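Local coordinates for putative chromatin binding protein (PDB 6QP0) that is a tRNA-dependent ATPase essential for tRNA modification by Elongator, represented here by its P-loop nucleotide-binding domain, at residues S77-S82 / E197-P202; V168-L173 / Y203-W208. One frame throughout, in Å; residues are numbered along the deposited sequence.

Overall arrangement
Contact 1 (77-82 with 197-202) and contact 2 (168-173 with 203-208) lie about 14 Å apart, centre to centre, and interlock along the chain in the order 77-82, 168-173, 197-202, 203-208. The first segment follows strand 72-77, at an edge of the five-stranded parallel sheet, and the second belongs to helix 162-174. Segment 197-202 continues directly into 203-208, which enters helix 205-213, so one passage of chain serves both contacts. They also touch, Pro202 CG lying 3.3 Å from Arg172 O. Asp199 and Arg172 line both the ADP and the aluminum fluoride pockets, Tyr203 the aluminum fluoride pocket and Val168 the ADP pocket.

Contact 1: S77-S82 / E197-P202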
loop_
_atom_site.group_PDB
_atom_site.type_symbol
_atom_site.label_atom_id
_atom_site.label_comp_id
_atom_site.label_asym_id
_atom_site.label_seq_id
_atom_site.Cartn_x
_atom_site.Cartn_y
_atom_site.Cartn_z
ATOM N N SER A 77 -6.028 3.699 -3.489
ATOM C CA SER A 77 -5.216 2.761 -4.245
ATOM C C SER A 77 -4.937 3.353 -5.617
ATOM O O SER A 77 -5.532 4.358 -6.015
ATOM C CB SER A 77 -5.908 1.398 -4.374
ATOM O OG SER A 77 -7.023 1.476 -5.244
ATOM N N ASP A 78 -4.010 2.722 -6.343
ATOM C CA ASP A 78 -3.773 3.106 -7.729
ATOM C C ASP A 78 -5.062 3.029 -8.538
ATOM O O ASP A 78 -5.327 3.889 -9.388
ATOM C CB ASP A 78 -2.697 2.213 -8.351
ATOM C CG ASP A 78 -1.320 2.439 -7.747
ATOM O OD1 ASP A 78 -1.228 3.053 -6.664
ATOM O OD2 ASP A 78 -0.324 2.007 -8.363
ATOM N N ALA A 79 -5.888 2.013 -8.272
ATOM C CA ALA A 79 -7.121 1.832 -9.030
ATOM C C ALA A 79 -8.137 2.923 -8.714
ATOM O O ALA A 79 -8.815 3.425 -9.618
ATOM C CB ALA A 79 -7.711 0.451 -8.739
ATOM N N THR A 80 -8.265 3.299 -7.437
ATOM C CA THR A 80 -9.207 4.352 -7.074
ATOM C C THR A 80 -8.819 5.684 -7.703
ATOM O O THR A 80 -9.691 6.502 -8.013
ATOM C CB THR A 80 -9.287 4.502 -5.554
ATOM O OG1 THR A 80 -8.006 4.881 -5.038
ATOM C CG2 THR A 80 -9.745 3.201 -4.909
ATOM N N LEU A 81 -7.523 5.918 -7.888
ATOM C CA LEU A 81 -7.024 7.117 -8.540
ATOM C C LEU A 81 -6.805 6.918 -10.033
ATOM O O LEU A 81 -6.225 7.791 -10.685
ATOM C CB LEU A 81 -5.716 7.561 -7.883
ATOM C CG LEU A 81 -5.790 7.804 -6.375
ATOM C CD1 LEU A 81 -4.413 8.124 -5.821
ATOM C CD2 LEU A 81 -6.775 8.921 -6.054
ATOM N N SER A 82 -7.254 5.793 -10.582
ATOM C CA SER A 82 -7.118 5.508 -12.009
ATOM C C SER A 82 -5.663 5.635 -12.454
ATOM O O SER A 82 -5.348 6.245 -13.478
ATOM C CB SER A 82 -8.023 6.422 -12.831
ATOM O OG SER A 82 -9.381 6.248 -12.467
ATOM N N GLU A 197 -8.873 0.430 -14.704
ATOM C CA GLU A 197 -8.749 0.878 -13.322
ATOM C C GLU A 197 -9.135 -0.254 -12.368
ATOM O O GLU A 197 -9.889 -0.044 -11.402
ATOM C CB GLU A 197 -9.623 2.117 -13.091
ATOM C CG GLU A 197 -11.119 1.879 -13.250
ATOM C CD GLU A 197 -11.940 3.147 -13.058
ATOM O OE1 GLU A 197 -12.067 3.607 -11.903
ATOM O OE2 GLU A 197 -12.451 3.687 -14.063
ATOM N N SER A 198 -8.605 -1.438 -12.617
ATOM C CA SER A 198 -9.062 -2.657 -11.969
ATOM C C SER A 198 -8.089 -3.111 -10.888
ATOM O O SER A 198 -6.911 -2.747 -10.875
ATOM C CB SER A 198 -9.239 -3.771 -13.008
ATOM O OG SER A 198 -9.676 -4.975 -12.400
ATOM N N ASP A 199 -8.613 -3.919 -9.966
ATOM C CA ASP A 199 -7.815 -4.570 -8.939
ATOM C C ASP A 199 -7.236 -5.903 -9.400
ATOM O O ASP A 199 -6.481 -6.527 -8.648
ATOM C CB ASP A 199 -8.656 -4.797 -7.677
ATOM C CG ASP A 199 -8.855 -3.530 -6.870
ATOM O OD1 ASP A 199 -8.025 -2.606 -6.999
ATOM O OD2 ASP A 199 -9.835 -3.464 -6.097
ATOM N N GLU A 200 -7.577 -6.356 -10.613
ATOM C CA GLU A 200 -7.068 -7.614 -11.149
ATOM C C GLU A 200 -6.520 -7.452 -12.566
ATOM O O GLU A 200 -6.443 -8.432 -13.314
ATOM C CB GLU A 200 -8.151 -8.700 -11.117
ATOM C CG GLU A 200 -9.584 -8.182 -11.025
ATOM C CD GLU A 200 -10.031 -7.921 -9.595
ATOM O OE1 GLU A 200 -9.623 -8.681 -8.690
ATOM O OE2 GLU A 200 -10.793 -6.953 -9.378
ATOM N N GLU A 201 -6.134 -6.238 -12.951
ATOM C CA GLU A 201 -5.462 -6.031 -14.232
ATOM C C GLU A 201 -4.002 -6.457 -14.108
ATOM O O GLU A 201 -3.307 -5.995 -13.198
ATOM C CB GLU A 201 -5.548 -4.566 -14.655
ATOM C CG GLU A 201 -6.281 -4.322 -15.968
ATOM C CD GLU A 201 -5.464 -4.720 -17.183
ATOM O OE1 GLU A 201 -5.967 -5.513 -18.007
ATOM O OE2 GLU A 201 -4.317 -4.243 -17.312
ATOM N N PRO A 202 -3.508 -7.327 -14.982
ATOM C CA PRO A 202 -2.130 -7.805 -14.842
ATOM C C PRO A 202 -1.112 -6.765 -15.283
ATOM O O PRO A 202 -1.415 -5.814 -16.007
ATOM C CB PRO A 202 -2.089 -9.032 -15.759
ATOM C CG PRO A 202 -3.070 -8.707 -16.830
ATOM C CD PRO A 202 -4.179 -7.932 -16.150
HETATM O O HOH W 1 -8.606 -1.236 -4.912
HETATM O O HOH W 2 -5.139 -0.702 -7.184
#
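Glu197 lies across from Ala79, and their CA atoms, 4.7 Å apart, mark the closest backbone approach. Ala79 CB lies beside the Glu197 carbonyl, 3.5 Å from its O. The Glu197 side chain, with CG between the backbone N and the carbonyl carbon (chi1 64°), then runs extended, and its carboxylate stays peripheral, OE1 coming to 3.8 Å from Ser82 OG. That serine closes a type I turn begun by Ala79, with its N bonded to Ala79 O.

At Ser198 the side chain points away from 77-82, and OG accepts from Glu200 N in an ST turn. The Ser198 carbonyl grazes the same methyl, O to Ala79 CB at 3.9 Å, and also accepts a hydrogen bond from Arg85.

Asp199 adds a third oxygen near the methyl, OD1 lying 3.5 Å from Ala79 CB. Two waters extend this oxygen's reach. Water 1 donates to Asp199 OD1 at 2.6 Å and meets Ser77 OG at 3.2 Å; water 2 takes the Ala79 N-H, its O to Ala79 N at 3.0 Å, and returns only a weak bond to OD1. Ser77 OG also accepts from Thr80 N (N-H...O angle 162°), an ST motif that holds this hydroxyl beside the turn. The other Asp199 oxygen, OD2, forms a salt bridge with Arg20.

Three oxygens against one methyl, with waters carrying the polar link, imply a small surface contact in which the Asp199 carboxylate is shared between Arg20, at OD2, and two bound waters, at OD1, while lining the ADP and aluminum fluoride pocket.

Contact 2: V168-L173 / Y203-W208; sequences VNERRL and YERSNW. With ADP (adenosine-5'-diphosphate), chain B; AF3 (aluminum fluoride), chain C.
Asn169 uses both ends of its side-chain amide on the backbone of a single residue, Tyr203. OD1 accepts from Tyr203 N at 2.9 Å, the donor lying in the carbonyl plane on a lone pair. ND2 donates to Tyr203 O at 3.1 Å; the bond stays close to the asparagine's amide plane, yet the nitrogen stands 37° above the plane of the tyrosine carbonyl. CG lies anti to the backbone N (chi1 -164°), on the side of Tyr203; the two bonds hold the amide's rotation, and it also passes Trp208, OD1 lying 3.3 Å from Trp208 CD1. An alanine here would probably leave Tyr203 N and O without these mates and open a gap beside the indole, freeing the backbone that presents the tyrosine ring to the nucleotide site.

At the next residue of the helix, Glu170 forms a salt bridge with Arg205, its OE1 2.7 Å from Arg205 NH1. The carboxylate offers its syn lone pair, and the two flat groups are nearly coplanar, 16° apart. One helical turn on from Asn169, Leu173 packs by its two methyls, CD2 3.3 Å from Tyr203 O and CD1 against the aliphatic part of Arg205.

Arg172 points its guanidinium at the ligands: NH2 donates to ADP O1A at 2.8 Å, and NH1 lies 3.2 Å from F2 of the aluminum fluoride. Aluminum is 2.2 Å from ADP O2B, consistent with aluminum fluoride standing in for a phosphoryl group in transfer. The Tyr203 hydroxyl lies so close to F3 that the detail of this contact is doubtful.

Helix 162-174, which follows strand 153-158, thus pairs with the start of helix 205-213; Trp208 packs on Ala165 and Arg166 and donates to Ser12 in the P-loop between strand 4-9 and helix 15-31.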
loop_
_atom_site.group_PDB
_atom_site.type_symbol
_atom_site.label_atom_id
_atom_site.label_comp_id
_atom_site.label_asym_id
_atom_site.label_seq_id
_atom_site.Cartn_x
_atom_site.Cartn_y
_atom_site.Cartn_z
ATOM N N VAL A 168 0.481 -15.424 -9.760
ATOM C CA VAL A 168 -0.744 -14.639 -9.877
ATOM C C VAL A 168 -0.735 -13.819 -11.162
ATOM O O VAL A 168 -1.688 -13.856 -11.949
ATOM C CB VAL A 168 -0.920 -13.738 -8.641
ATOM C CG1 VAL A 168 -2.046 -12.737 -8.868
ATOM C CG2 VAL A 168 -1.190 -14.582 -7.409
ATOM N N ASN A 169 0.339 -13.059 -11.389
ATOM C CA ASN A 169 0.395 -12.199 -12.565
ATOM C C ASN A 169 0.256 -13.002 -13.853
ATOM O O ASN A 169 -0.247 -12.482 -14.856
ATOM C CB ASN A 169 1.700 -11.404 -12.573
ATOM C CG ASN A 169 1.658 -10.227 -13.526
ATOM O OD1 ASN A 169 1.108 -9.173 -13.204
ATOM N ND2 ASN A 169 2.243 -10.398 -14.705
ATOM N N GLU A 170 0.690 -14.264 -13.846
ATOM C CA GLU A 170 0.530 -15.108 -15.026
ATOM C C GLU A 170 -0.934 -15.471 -15.243
ATOM O O GLU A 170 -1.443 -15.389 -16.366
ATOM C CB GLU A 170 1.379 -16.373 -14.889
ATOM C CG GLU A 170 2.871 -16.116 -14.774
ATOM C CD GLU A 170 3.438 -15.397 -15.982
ATOM O OE1 GLU A 170 2.911 -15.592 -17.098
ATOM O OE2 GLU A 170 4.410 -14.633 -15.810
ATOM N N ARG A 171 -1.629 -15.879 -14.178
ATOM C CA ARG A 171 -3.041 -16.217 -14.310
ATOM C C ARG A 171 -3.860 -15.007 -14.741
ATOM O O ARG A 171 -4.839 -15.151 -15.481
ATOM C CB ARG A 171 -3.582 -16.774 -12.993
ATOM C CG ARG A 171 -2.716 -17.857 -12.360
ATOM N NH1 ARG A 171 -1.170 -20.144 -8.847
ATOM N NH2 ARG A 171 -1.900 -20.943 -10.868
ATOM N N ARG A 172 -3.477 -13.810 -14.290
ATOM C CA ARG A 172 -4.172 -12.598 -14.705
ATOM C C ARG A 172 -3.784 -12.180 -16.117
ATOM O O ARG A 172 -4.619 -11.627 -16.843
ATOM C CB ARG A 172 -3.893 -11.473 -13.708
ATOM C CG ARG A 172 -4.612 -11.671 -12.383
ATOM C CD ARG A 172 -4.272 -10.597 -11.367
ATOM N NE ARG A 172 -5.160 -10.664 -10.209
ATOM C CZ ARG A 172 -5.040 -9.907 -9.123
ATOM N NH1 ARG A 172 -4.060 -9.020 -9.031
ATOM N NH2 ARG A 172 -5.903 -10.041 -8.125
ATOM N N LEU A 173 -2.539 -12.435 -16.524
ATOM C CA LEU A 173 -2.180 -12.275 -17.929
ATOM C C LEU A 173 -2.943 -13.271 -18.795
ATOM O O LEU A 173 -3.424 -12.925 -19.880
ATOM C CB LEU A 173 -0.674 -12.452 -18.115
ATOM C CG LEU A 173 0.215 -11.259 -17.763
ATOM C CD1 LEU A 173 1.677 -11.664 -17.820
ATOM C CD2 LEU A 173 -0.049 -10.091 -18.696
ATOM N N TYR A 203 0.114 -6.968 -14.817
ATOM C CA TYR A 203 1.259 -6.212 -15.294
ATOM C C TYR A 203 1.843 -6.909 -16.519
ATOM O O TYR A 203 1.698 -8.123 -16.691
ATOM C CB TYR A 203 2.346 -6.106 -14.221
ATOM C CG TYR A 203 1.906 -5.573 -12.873
ATOM C CD1 TYR A 203 1.036 -6.292 -12.063
ATOM C CD2 TYR A 203 2.403 -4.369 -12.392
ATOM C CE1 TYR A 203 0.650 -5.810 -10.826
ATOM C CE2 TYR A 203 2.025 -3.884 -11.158
ATOM C CZ TYR A 203 1.148 -4.605 -10.381
ATOM O OH TYR A 203 0.783 -4.114 -9.150
ATOM N N GLU A 204 2.512 -6.138 -17.369
ATOM C CA GLU A 204 3.336 -6.741 -18.407
ATOM C C GLU A 204 4.527 -7.427 -17.744
ATOM O O GLU A 204 5.122 -6.891 -16.805
ATOM C CB GLU A 204 3.801 -5.687 -19.408
ATOM C CG GLU A 204 2.667 -4.980 -20.141
ATOM C CD GLU A 204 1.785 -5.942 -20.912
ATOM O OE1 GLU A 204 2.337 -6.825 -21.596
ATOM O OE2 GLU A 204 0.544 -5.827 -20.823
ATOM N N ARG A 205 4.866 -8.630 -18.217
ATOM C CA ARG A 205 5.900 -9.412 -17.539
ATOM C C ARG A 205 7.216 -8.644 -17.427
ATOM O O ARG A 205 7.982 -8.869 -16.482
ATOM C CB ARG A 205 6.109 -10.750 -18.254
ATOM C CG ARG A 205 4.978 -11.752 -18.022
ATOM C CD ARG A 205 5.385 -13.176 -18.391
ATOM N NE ARG A 205 5.309 -13.433 -19.829
ATOM C CZ ARG A 205 4.398 -14.215 -20.409
ATOM N NH1 ARG A 205 3.477 -14.834 -19.679
ATOM N NH2 ARG A 205 4.418 -14.383 -21.725
ATOM N N SER A 206 7.497 -7.733 -18.363
ATOM C CA SER A 206 8.669 -6.870 -18.233
ATOM C C SER A 206 8.519 -5.921 -17.050
ATOM O O SER A 206 9.421 -5.807 -16.210
ATOM C CB SER A 206 8.887 -6.084 -19.529
ATOM O OG SER A 206 10.020 -5.234 -19.450
ATOM N N ASN A 207 7.380 -5.228 -16.965
ATOM C CA ASN A 207 7.154 -4.303 -15.862
ATOM C C ASN A 207 7.126 -5.031 -14.523
ATOM O O ASN A 207 7.564 -4.487 -13.501
ATOM C CB ASN A 207 5.843 -3.543 -16.069
ATOM C CG ASN A 207 5.597 -2.500 -14.991
ATOM O OD1 ASN A 207 6.533 -1.876 -14.495
ATOM N ND2 ASN A 207 4.336 -2.315 -14.621
ATOM N N TRP A 208 6.599 -6.260 -14.504
ATOM C CA TRP A 208 6.467 -7.003 -13.254
ATOM C C TRP A 208 7.832 -7.388 -12.697
ATOM O O TRP A 208 8.121 -7.149 -11.518
ATOM C CB TRP A 208 5.603 -8.246 -13.483
ATOM C CG TRP A 208 5.146 -8.920 -12.229
ATOM C CD1 TRP A 208 3.940 -8.774 -11.618
ATOM C CD2 TRP A 208 5.889 -9.854 -11.438
ATOM N NE1 TRP A 208 3.883 -9.557 -10.491
ATOM C CE2 TRP A 208 5.067 -10.227 -10.357
ATOM C CE3 TRP A 208 7.167 -10.407 -11.536
ATOM C CZ2 TRP A 208 5.483 -11.127 -9.382
ATOM C CZ3 TRP A 208 7.577 -11.299 -10.569
ATOM C CH2 TRP A 208 6.739 -11.651 -9.506
HETATM P PB ADP B . -2.282 -6.914 -5.481
HETATM O O1B ADP B . -3.478 -6.005 -5.660
HETATM O O2B ADP B . -1.392 -6.826 -6.689
HETATM O O3B ADP B . -1.497 -6.498 -4.261
HETATM P PA ADP B . -4.294 -8.959 -4.874
HETATM O O1A ADP B . -5.294 -8.449 -5.884
HETATM O O2A ADP B . -4.624 -8.422 -3.499
HETATM O O3A ADP B . -2.776 -8.486 -5.320
HETATM O "O5'" ADP B . -4.325 -10.619 -4.871
HETATM C "C5'" ADP B . -3.737 -11.288 -5.969
HETATM C "C4'" ADP B . -4.274 -12.566 -6.113
HETATM O "O4'" ADP B . -3.671 -13.503 -5.094
HETATM C "C3'" ADP B . -5.851 -12.565 -5.823
HETATM O "O3'" ADP B . -6.542 -13.539 -6.733
HETATM C "C2'" ADP B . -5.969 -12.923 -4.643
HETATM O "O2'" ADP B . -7.189 -13.750 -4.495
HETATM C "C1'" ADP B . -4.625 -13.823 -4.264
HETATM N N9 ADP B . -4.217 -13.504 -2.939
HETATM C C8 ADP B . -3.768 -12.382 -2.378
HETATM N N7 ADP B . -3.539 -12.652 -1.089
HETATM C C5 ADP B . -3.850 -13.942 -0.872
HETATM C C6 ADP B . -3.802 -14.723 0.263
HETATM N N6 ADP B . -3.503 -14.854 1.685
HETATM N N1 ADP B . -4.170 -15.991 0.217
HETATM C C2 ADP B . -4.598 -16.529 -0.949
HETATM N N3 ADP B . -4.650 -15.769 -2.069
HETATM C C4 ADP B . -4.274 -14.476 -2.021
HETATM AL AL AF3 C . -2.013 -5.020 -7.771
HETATM F F1 AF3 C . -2.920 -4.054 -6.689
HETATM F F2 AF3 C . -2.819 -6.109 -8.813
HETATM F F3 AF3 C . -0.346 -5.251 -7.489
#